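Local coordinates for protein putative methylase (Clostridium difficile, PDB 3LDU) that binds GTP in its Rossmann-like methyltransferase domain and probably methylates guanine bases of ribosomal RNA, at residues A357-K362 / F372-G377; G16-L21 / T35-I40. One frame throughout, in Å; residues are numbered along the deposited sequence. Where two conformers were deposited one is given.

Contact 1 and contact 2 lie in different domains, with centres about 19 Å apart, and share no helix or strand. Contact 1 pairs 357-362 with 372-377, the last two strands of the methyltransferase sheet; contact 2 sets the N-terminal part of helix 18-27 against the hairpin turn at 35-40 in the ferredoxin-like domain. Both are partly buried. A ladder of backbone hydrogen bonds runs through contact 1, with aromatic rings on one strand and charged side chains on the outermost one. Contact 2 buries less than half as much surface and hangs on one carboxylate that grips a turn N-H, above a small apolar patch of Leu21 and Ile40.

Contact 1: residues A357-K362 / F372-G377; sequences ADKKRK and FFQYPG
The Tyr375 ring carries Ala357 on one face: CA stands 3.9 Å from the ring centroid in a CH-pi contact, and CB lies above the plane near the rim. The Tyr375 hydroxyl reaches on to the carbonyl of Gln355, while Phe353 and Tyr340 meet the same ring. Ala357 CB also sits at the edge of the Phe373 ring. Lys360, CG anti to its backbone N (chi1 174°) and the chain fully extended, runs alongside Phe373 in the same direction, with CD 3.5 Å from CE1. On the face of the sheet bearing Lys359, Arg361 and Gln374, the Gln374 amide lies almost coplanar with the Arg361 guanidinium, 7° apart. Gln374 OE1 comes 2.7 Å from Arg361 NE, but the bond is bent (119° at the hydrogen) and weak. The amide NE2 donates a hydrogen bond to a water that in turn donates to Asp358 OD2, an oxygen that Lys359 NZ also reaches at 3.0 Å in a salt bridge on the syn lone pair. That carboxylate thus ties the lysine to the glutamine of the facing strand, and Asp358 CB rests on Pro376 CD. Beneath the side chains, Arg361 and Phe372 exchange a pair of backbone bonds, the one from Phe372 N to Arg361 O being 2.8 Å long. Gln374 N donates to Lys359 O, whereas Gln374 O takes Asp358 N at 2.9 Å. Asp358 and Lys359 therefore both face Gln374, a classic beta bulge at the start of the antiparallel hairpin 359-365/368-375, the C-terminal strand pair that is characteristic of Rossmann-like methyltransferase sheets.

Contact 2: residues G16-L21 / T35-I40; sequences GMEKML and TEDGRI
Thr35 opens the contact at the end of strand 31-36, its CG2 methyl 4.2 Å from Glu18 CB. Glu36 turns its own side chain from the helix but presents its carbonyl oxygen, which lies 3.5 Å from Glu18 CG. The same oxygen accepts Arg39 N, and Glu36 N donates back to Arg39 O, closing a type II beta turn between the two strands. Asp37, at the first corner of this turn, brings its carboxylate near that of Glu18, with OD1 4.2 Å from OE2. A water donates to both oxygens and would ease their repulsion; Asp37 OD1 also bonds a glycerol molecule. Gly38 follows with positive phi (79°), as the second corner of a type II turn requires, and its N-H points at Glu18 OE2 on the anti lone pair, 2.8 Å away and fairly straight at 159°. Glu18 reaches it through a bend at chi2 (89°), which folds the carboxylate back so that OE1 accepts Gly16 N from above the carboxylate plane. One side chain thereby joins the loop leading into helix 18-27 to the turn of the hairpin 31-36/39-44, within the ferredoxin-like domain, where the helix packs against the sheet. Past Arg39, whose guanidinium makes a cation-pi contact with Phe148, Ile40 on strand 39-44 points at the helix. Its CD1 touches Glu18 O and CB, while CG1 lies 4.0 Å from Leu21 CD2, the two side chains lying alongside with reversed directions. Leu21 also rests against Cys13 and Ser11.

Contact 1: residues A357-K362 / F372-G377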
ATOM      1  N   ALA A 357     -23.610 -10.663   1.848  1.00 27.56           N
ATOM      2  CA  ALA A 357     -22.511 -10.354   2.746  1.00 26.32           C
ATOM      3  C   ALA A 357     -22.964  -9.482   3.911  1.00 30.27           C
ATOM      4  O   ALA A 357     -23.928  -8.715   3.795  1.00 29.12           O
ATOM      5  CB  ALA A 357     -21.358  -9.673   1.986  1.00 27.71           C
ATOM      6  N   ASP A 358     -22.258  -9.609   5.031  1.00 25.28           N
ATOM      7  CA  ASP A 358     -22.429  -8.710   6.159  1.00 29.66           C
ATOM      8  C   ASP A 358     -22.068  -7.280   5.746  1.00 31.10           C
ATOM      9  O   ASP A 358     -22.777  -6.328   6.077  1.00 33.75           O
ATOM     10  CB  ASP A 358     -21.544  -9.157   7.325  1.00 29.84           C
ATOM     11  CG  ASP A 358     -21.519  -8.150   8.457  1.00 37.67           C
ATOM     12  OD1 ASP A 358     -22.610  -7.764   8.921  1.00 39.05           O
ATOM     13  OD2 ASP A 358     -20.416  -7.741   8.883  1.00 32.72           O
ATOM     14  N   LYS A 359     -20.955  -7.140   5.023  1.00 23.84           N
ATOM     15  CA  LYS A 359     -20.522  -5.847   4.514  1.00 27.27           C
ATOM     16  C   LYS A 359     -19.954  -6.019   3.115  1.00 30.12           C
ATOM     17  O   LYS A 359     -19.416  -7.072   2.780  1.00 25.97           O
ATOM     18  CB  LYS A 359     -19.457  -5.238   5.417  1.00 26.81           C
ATOM     19  CG  LYS A 359     -19.937  -4.919   6.814  1.00 34.06           C
ATOM     20  CD  LYS A 359     -18.855  -4.153   7.575  1.00 42.15           C
ATOM     21  CE  LYS A 359     -19.242  -3.927   9.031  1.00 49.03           C
ATOM     22  NZ  LYS A 359     -19.202  -5.192   9.819  1.00 54.65           N
ATOM     23  N   LYS A 360     -20.085  -4.978   2.306  1.00 26.94           N
ATOM     24  CA  LYS A 360     -19.515  -4.956   0.967  1.00 29.54           C
ATOM     25  C   LYS A 360     -18.747  -3.643   0.871  1.00 31.08           C
ATOM     26  O   LYS A 360     -19.346  -2.571   0.971  1.00 34.01           O
ATOM     27  CB  LYS A 360     -20.630  -4.995  -0.072  1.00 35.52           C
ATOM     28  CG  LYS A 360     -20.186  -4.841  -1.513  1.00 39.75           C
ATOM     29  CD  LYS A 360     -21.392  -4.931  -2.440  1.00 52.21           C
ATOM     30  CE  LYS A 360     -21.042  -4.591  -3.882  1.00 61.22           C
ATOM     31  NZ  LYS A 360     -22.200  -4.807  -4.805  1.00 64.91           N
ATOM     32  N   ARG A 361     -17.428  -3.712   0.706  1.00 24.16           N
ATOM     33  CA  ARG A 361     -16.623  -2.497   0.670  0.50 27.01           C
ATOM     34  C   ARG A 361     -16.026  -2.250  -0.707  1.00 29.71           C
ATOM     35  O   ARG A 361     -15.425  -3.145  -1.312  1.00 27.10           O
ATOM     36  CB  ARG A 361     -15.531  -2.551   1.736  0.50 27.78           C
ATOM     37  CG  ARG A 361     -16.077  -2.648   3.156  0.50 33.30           C
ATOM     38  CD  ARG A 361     -14.956  -2.680   4.162  0.50 29.50           C
ATOM     39  NE  ARG A 361     -15.409  -2.954   5.527  0.50 23.69           N
ATOM     40  CZ  ARG A 361     -15.226  -2.122   6.544  0.50 31.36           C
ATOM     41  NH1 ARG A 361     -15.631  -2.447   7.758  0.50 21.23           N
ATOM     42  NH2 ARG A 361     -14.617  -0.959   6.344  0.50 42.03           N
ATOM     43  N   LYS A 362     -16.207  -1.030  -1.205  1.00 26.97           N
ATOM     44  CA  LYS A 362     -15.671  -0.674  -2.512  1.00 30.39           C
ATOM     45  C   LYS A 362     -14.180  -0.367  -2.400  1.00 31.19           C
ATOM     46  O   LYS A 362     -13.769   0.467  -1.591  1.00 26.31           O
ATOM     47  CB  LYS A 362     -16.423   0.525  -3.099  1.00 35.84           C
ATOM     48  CG  LYS A 362     -15.856   0.997  -4.430  1.00 42.24           C
ATOM     49  CD  LYS A 362     -16.663   2.150  -5.026  1.00 55.02           C
ATOM     50  CE  LYS A 362     -18.101   1.742  -5.314  1.00 65.02           C
ATOM     51  NZ  LYS A 362     -18.807   2.748  -6.162  1.00 69.95           N
ATOM     52  N   PHE A 372     -15.050  -5.846  -1.763  1.00 22.26           N
ATOM     53  CA  PHE A 372     -14.622  -6.844  -0.788  1.00 21.06           C
ATOM     54  C   PHE A 372     -15.883  -7.280  -0.052  1.00 23.98           C
ATOM     55  O   PHE A 372     -16.478  -6.487   0.674  1.00 23.95           O
ATOM     56  CB  PHE A 372     -13.631  -6.204   0.186  1.00 19.46           C
ATOM     57  CG  PHE A 372     -12.940  -7.180   1.107  1.00 23.67           C
ATOM     58  CD1 PHE A 372     -12.435  -8.386   0.634  1.00 23.69           C
ATOM     59  CD2 PHE A 372     -12.773  -6.871   2.447  1.00 24.42           C
ATOM     60  CE1 PHE A 372     -11.773  -9.266   1.486  1.00 22.71           C
ATOM     61  CE2 PHE A 372     -12.121  -7.742   3.305  1.00 24.90           C
ATOM     62  CZ  PHE A 372     -11.616  -8.937   2.826  1.00 21.80           C
ATOM     63  N   PHE A 373     -16.300  -8.524  -0.276  1.00 20.28           N
ATOM     64  CA  PHE A 373     -17.505  -9.084   0.341  1.00 21.79           C
ATOM     65  C   PHE A 373     -17.140  -9.844   1.613  1.00 22.64           C
ATOM     66  O   PHE A 373     -16.374 -10.801   1.571  1.00 23.39           O
ATOM     67  CB  PHE A 373     -18.168 -10.031  -0.635  1.00 24.13           C
ATOM     68  CG  PHE A 373     -18.649  -9.374  -1.891  1.00 24.67           C
ATOM     69  CD1 PHE A 373     -19.915  -8.812  -1.949  1.00 28.86           C
ATOM     70  CD2 PHE A 373     -17.842  -9.324  -3.013  1.00 22.43           C
ATOM     71  CE1 PHE A 373     -20.370  -8.207  -3.110  1.00 27.55           C
ATOM     72  CE2 PHE A 373     -18.290  -8.729  -4.182  1.00 26.99           C
ATOM     73  CZ  PHE A 373     -19.557  -8.172  -4.228  1.00 25.52           C
ATOM     74  N   GLN A 374     -17.712  -9.435   2.738  1.00 21.51           N
ATOM     75  CA  GLN A 374     -17.272  -9.932   4.039  1.00 19.97           C
ATOM     76  C   GLN A 374     -18.358 -10.811   4.637  1.00 25.94           C
ATOM     77  O   GLN A 374     -19.506 -10.390   4.735  1.00 25.78           O
ATOM     78  CB  GLN A 374     -17.003  -8.747   4.968  1.00 18.72           C
ATOM     79  CG  GLN A 374     -15.963  -7.811   4.386  1.00 20.17           C
ATOM     80  CD  GLN A 374     -15.739  -6.549   5.203  1.00 28.53           C
ATOM     81  OE1 GLN A 374     -15.272  -5.543   4.674  1.00 43.46           O
ATOM     82  NE2 GLN A 374     -16.060  -6.597   6.491  1.00 28.54           N
ATOM     83  N   TYR A 375     -17.980 -12.019   5.044  1.00 21.43           N
ATOM     84  CA  TYR A 375     -18.923 -12.991   5.606  1.00 23.59           C
ATOM     85  C   TYR A 375     -18.411 -13.551   6.929  1.00 26.05           C
ATOM     86  O   TYR A 375     -17.989 -14.710   6.987  1.00 28.66           O
ATOM     87  CB  TYR A 375     -19.128 -14.152   4.646  1.00 23.08           C
ATOM     88  CG  TYR A 375     -19.736 -13.806   3.313  1.00 25.61           C
ATOM     89  CD1 TYR A 375     -21.108 -13.914   3.107  1.00 25.13           C
ATOM     90  CD2 TYR A 375     -18.940 -13.392   2.246  1.00 23.52           C
ATOM     91  CE1 TYR A 375     -21.674 -13.615   1.876  1.00 27.26           C
ATOM     92  CE2 TYR A 375     -19.497 -13.082   1.009  1.00 23.86           C
ATOM     93  CZ  TYR A 375     -20.867 -13.193   0.831  1.00 28.72           C
ATOM     94  OH  TYR A 375     -21.431 -12.892  -0.390  1.00 30.11           O
ATOM     95  N   PRO A 376     -18.441 -12.737   7.996  1.00 29.54           N
ATOM     96  CA  PRO A 376     -18.059 -13.252   9.315  1.00 29.78           C
ATOM     97  C   PRO A 376     -19.004 -14.364   9.731  1.00 32.89           C
ATOM     98  O   PRO A 376     -20.187 -14.318   9.379  1.00 34.96           O
ATOM     99  CB  PRO A 376     -18.226 -12.034  10.238  1.00 31.56           C
ATOM    100  CG  PRO A 376     -19.114 -11.080   9.472  1.00 36.68           C
ATOM    101  CD  PRO A 376     -18.748 -11.296   8.034  1.00 35.32           C
ATOM    102  N   GLY A 377     -18.485 -15.354  10.452  1.00 30.31           N
ATOM    103  CA  GLY A 377     -19.274 -16.499  10.870  1.00 32.12           C
ATOM    104  C   GLY A 377     -20.378 -16.104  11.830  1.00 41.55           C
ATOM    105  O   GLY A 377     -20.368 -14.998  12.371  1.00 39.41           O
TER
HETATM  106  O   HOH W   1     -17.694  -7.974   8.224  1.00 33.67           O

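Contact 2: residues G16-L21 / T35-I40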
ATOM      1  N   GLY A  16     -10.717   3.667  -0.498  1.00 27.13           N
ATOM      2  CA  GLY A  16     -11.266   2.592   0.316  1.00 30.11           C
ATOM      3  C   GLY A  16     -10.255   2.071   1.330  1.00 26.45           C
ATOM      4  O   GLY A  16     -10.598   1.309   2.230  1.00 28.87           O
HETATM    5  N   MSE A  17      -9.009   2.505   1.186  1.00 23.85           N
HETATM    6  CA  MSE A  17      -7.923   2.111   2.089  1.00 23.71           C
HETATM    7  C   MSE A  17      -7.622   3.132   3.197  1.00 23.54           C
HETATM    8  O   MSE A  17      -6.793   2.862   4.076  1.00 21.96           O
HETATM    9  CB  MSE A  17      -6.645   1.860   1.291  1.00 31.02           C
HETATM   10  CG  MSE A  17      -6.786   0.775   0.268  1.00 42.91           C
HETATM   11 SE   MSE A  17      -6.572  -0.949   1.131  0.80 43.33          SE
HETATM   12  CE  MSE A  17      -8.303  -1.191   2.059  1.00 26.24           C
ATOM     13  N   GLU A  18      -8.299   4.281   3.154  1.00 21.59           N
ATOM     14  CA  GLU A  18      -8.009   5.395   4.070  1.00 24.07           C
ATOM     15  C   GLU A  18      -8.163   5.041   5.547  1.00 22.66           C
ATOM     16  O   GLU A  18      -7.349   5.452   6.374  1.00 23.81           O
ATOM     17  CB  GLU A  18      -8.883   6.614   3.752  1.00 27.81           C
ATOM     18  CG  GLU A  18      -8.695   7.174   2.356  1.00 29.27           C
ATOM     19  CD  GLU A  18      -9.617   6.544   1.322  1.00 33.66           C
ATOM     20  OE1 GLU A  18     -10.255   5.502   1.608  1.00 29.23           O
ATOM     21  OE2 GLU A  18      -9.700   7.097   0.209  1.00 37.76           O
ATOM     22  N   LYS A  19      -9.207   4.284   5.884  1.00 21.99           N
ATOM     23  CA  LYS A  19      -9.437   3.898   7.274  1.00 21.57           C
ATOM     24  C   LYS A  19      -8.340   2.970   7.807  1.00 21.92           C
ATOM     25  O   LYS A  19      -7.889   3.124   8.941  1.00 23.03           O
ATOM     26  CB  LYS A  19     -10.802   3.212   7.421  1.00 26.70           C
ATOM     27  CG  LYS A  19     -11.749   3.907   8.368  1.00 52.70           C
ATOM     28  CD  LYS A  19     -12.167   5.262   7.834  1.00 59.61           C
ATOM     29  CE  LYS A  19     -13.622   5.546   8.178  1.00 64.37           C
ATOM     30  NZ  LYS A  19     -14.524   4.500   7.612  1.00 66.66           N
HETATM   31  N   MSE A  20      -7.923   1.997   6.994  1.00 20.79           N
HETATM   32  CA  MSE A  20      -6.868   1.081   7.407  0.50 19.58           C
HETATM   33  C   MSE A  20      -5.553   1.820   7.547  1.00 17.38           C
HETATM   34  O   MSE A  20      -4.828   1.605   8.508  1.00 21.70           O
HETATM   35  CB  MSE A  20      -6.682  -0.059   6.412  0.50 16.46           C
HETATM   36  CG  MSE A  20      -7.808  -1.061   6.424  0.50 18.52           C
HETATM   37 SE   MSE A  20      -9.345  -0.460   5.424  0.50 30.99          SE
HETATM   38  CE  MSE A  20      -8.991   1.342   4.884  0.50 64.62           C
ATOM     39  N   LEU A  21      -5.249   2.678   6.581  1.00 19.15           N
ATOM     40  CA  LEU A  21      -3.998   3.464   6.636  1.00 19.70           C
ATOM     41  C   LEU A  21      -3.989   4.405   7.845  1.00 20.83           C
ATOM     42  O   LEU A  21      -2.984   4.545   8.534  1.00 17.65           O
ATOM     43  CB  LEU A  21      -3.806   4.266   5.352  1.00 18.85           C
ATOM     44  CG  LEU A  21      -2.551   5.156   5.256  1.00 23.73           C
ATOM     45  CD1 LEU A  21      -1.274   4.400   5.665  1.00 23.57           C
ATOM     46  CD2 LEU A  21      -2.423   5.676   3.849  1.00 21.19           C
ATOM     47  N   THR A  35      -7.809  13.728   6.485  1.00 26.44           N
ATOM     48  CA  THR A  35      -8.149  12.493   5.773  1.00 31.25           C
ATOM     49  C   THR A  35      -8.964  12.846   4.533  1.00 35.40           C
ATOM     50  O   THR A  35     -10.027  13.456   4.632  1.00 34.23           O
ATOM     51  CB  THR A  35      -8.955  11.514   6.650  1.00 36.96           C
ATOM     52  OG1 THR A  35      -8.199  11.175   7.818  1.00 39.82           O
ATOM     53  CG2 THR A  35      -9.268  10.236   5.875  1.00 36.50           C
ATOM     54  N   GLU A  36      -8.447  12.491   3.366  1.00 25.89           N
ATOM     55  CA  GLU A  36      -9.114  12.811   2.115  1.00 31.58           C
ATOM     56  C   GLU A  36      -9.158  11.556   1.282  1.00 29.31           C
ATOM     57  O   GLU A  36      -8.453  10.595   1.579  1.00 30.92           O
ATOM     58  CB  GLU A  36      -8.339  13.875   1.345  1.00 30.81           C
ATOM     59  CG  GLU A  36      -8.208  15.193   2.051  1.00 44.52           C
ATOM     60  CD  GLU A  36      -7.243  16.108   1.335  1.00 50.24           C
ATOM     61  OE1 GLU A  36      -6.023  15.832   1.385  1.00 43.43           O
ATOM     62  OE2 GLU A  36      -7.705  17.089   0.712  1.00 53.75           O
ATOM     63  N   ASP A  37      -9.985  11.556   0.241  1.00 29.84           N
ATOM     64  CA  ASP A  37     -10.019  10.420  -0.668  1.00 31.76           C
ATOM     65  C   ASP A  37      -8.603  10.196  -1.204  1.00 26.37           C
ATOM     66  O   ASP A  37      -8.017  11.090  -1.828  1.00 29.95           O
ATOM     67  CB  ASP A  37     -10.972  10.680  -1.836  1.00 35.50           C
ATOM     68  CG  ASP A  37     -12.431  10.628  -1.429  1.00 45.64           C
ATOM     69  OD1 ASP A  37     -12.767   9.881  -0.486  1.00 40.09           O
ATOM     70  OD2 ASP A  37     -13.245  11.330  -2.064  1.00 53.11           O
ATOM     71  N   GLY A  38      -8.055   9.016  -0.936  1.00 25.53           N
ATOM     72  CA  GLY A  38      -6.779   8.622  -1.503  1.00 27.32           C
ATOM     73  C   GLY A  38      -5.525   9.186  -0.842  1.00 27.58           C
ATOM     74  O   GLY A  38      -4.423   8.921  -1.317  1.00 24.56           O
ATOM     75  N   ARG A  39      -5.653   9.954   0.237  1.00 26.93           N
ATOM     76  CA  ARG A  39      -4.458  10.464   0.921  0.50 29.63           C
ATOM     77  C   ARG A  39      -4.679  10.917   2.363  1.00 28.59           C
ATOM     78  O   ARG A  39      -5.634  11.637   2.664  1.00 32.53           O
ATOM     79  CB  ARG A  39      -3.773  11.574   0.109  0.50 34.33           C
ATOM     80  CG  ARG A  39      -4.680  12.708  -0.342  0.50 37.23           C
ATOM     81  CD  ARG A  39      -3.864  13.934  -0.761  0.50 42.31           C
ATOM     82  NE  ARG A  39      -2.819  13.600  -1.727  0.50 47.99           N
ATOM     83  CZ  ARG A  39      -1.838  14.421  -2.095  0.50 51.77           C
ATOM     84  NH1 ARG A  39      -1.753  15.643  -1.583  0.50 50.94           N
ATOM     85  NH2 ARG A  39      -0.933  14.016  -2.977  0.50 51.93           N
ATOM     86  N   ILE A  40      -3.780  10.495   3.245  1.00 23.82           N
ATOM     87  CA  ILE A  40      -3.801  10.919   4.636  1.00 19.54           C
ATOM     88  C   ILE A  40      -2.631  11.877   4.876  1.00 23.38           C
ATOM     89  O   ILE A  40      -1.503  11.602   4.460  1.00 25.21           O
ATOM     90  CB  ILE A  40      -3.625   9.709   5.593  1.00 24.94           C
ATOM     91  CG1 ILE A  40      -4.660   8.612   5.302  1.00 28.50           C
ATOM     92  CG2 ILE A  40      -3.737  10.154   7.032  1.00 23.14           C
ATOM     93  CD1 ILE A  40      -6.073   9.068   5.531  1.00 29.36           C
TER
HETATM   94  O   HOH W   2     -12.203   6.989  -0.464  1.00 38.64           O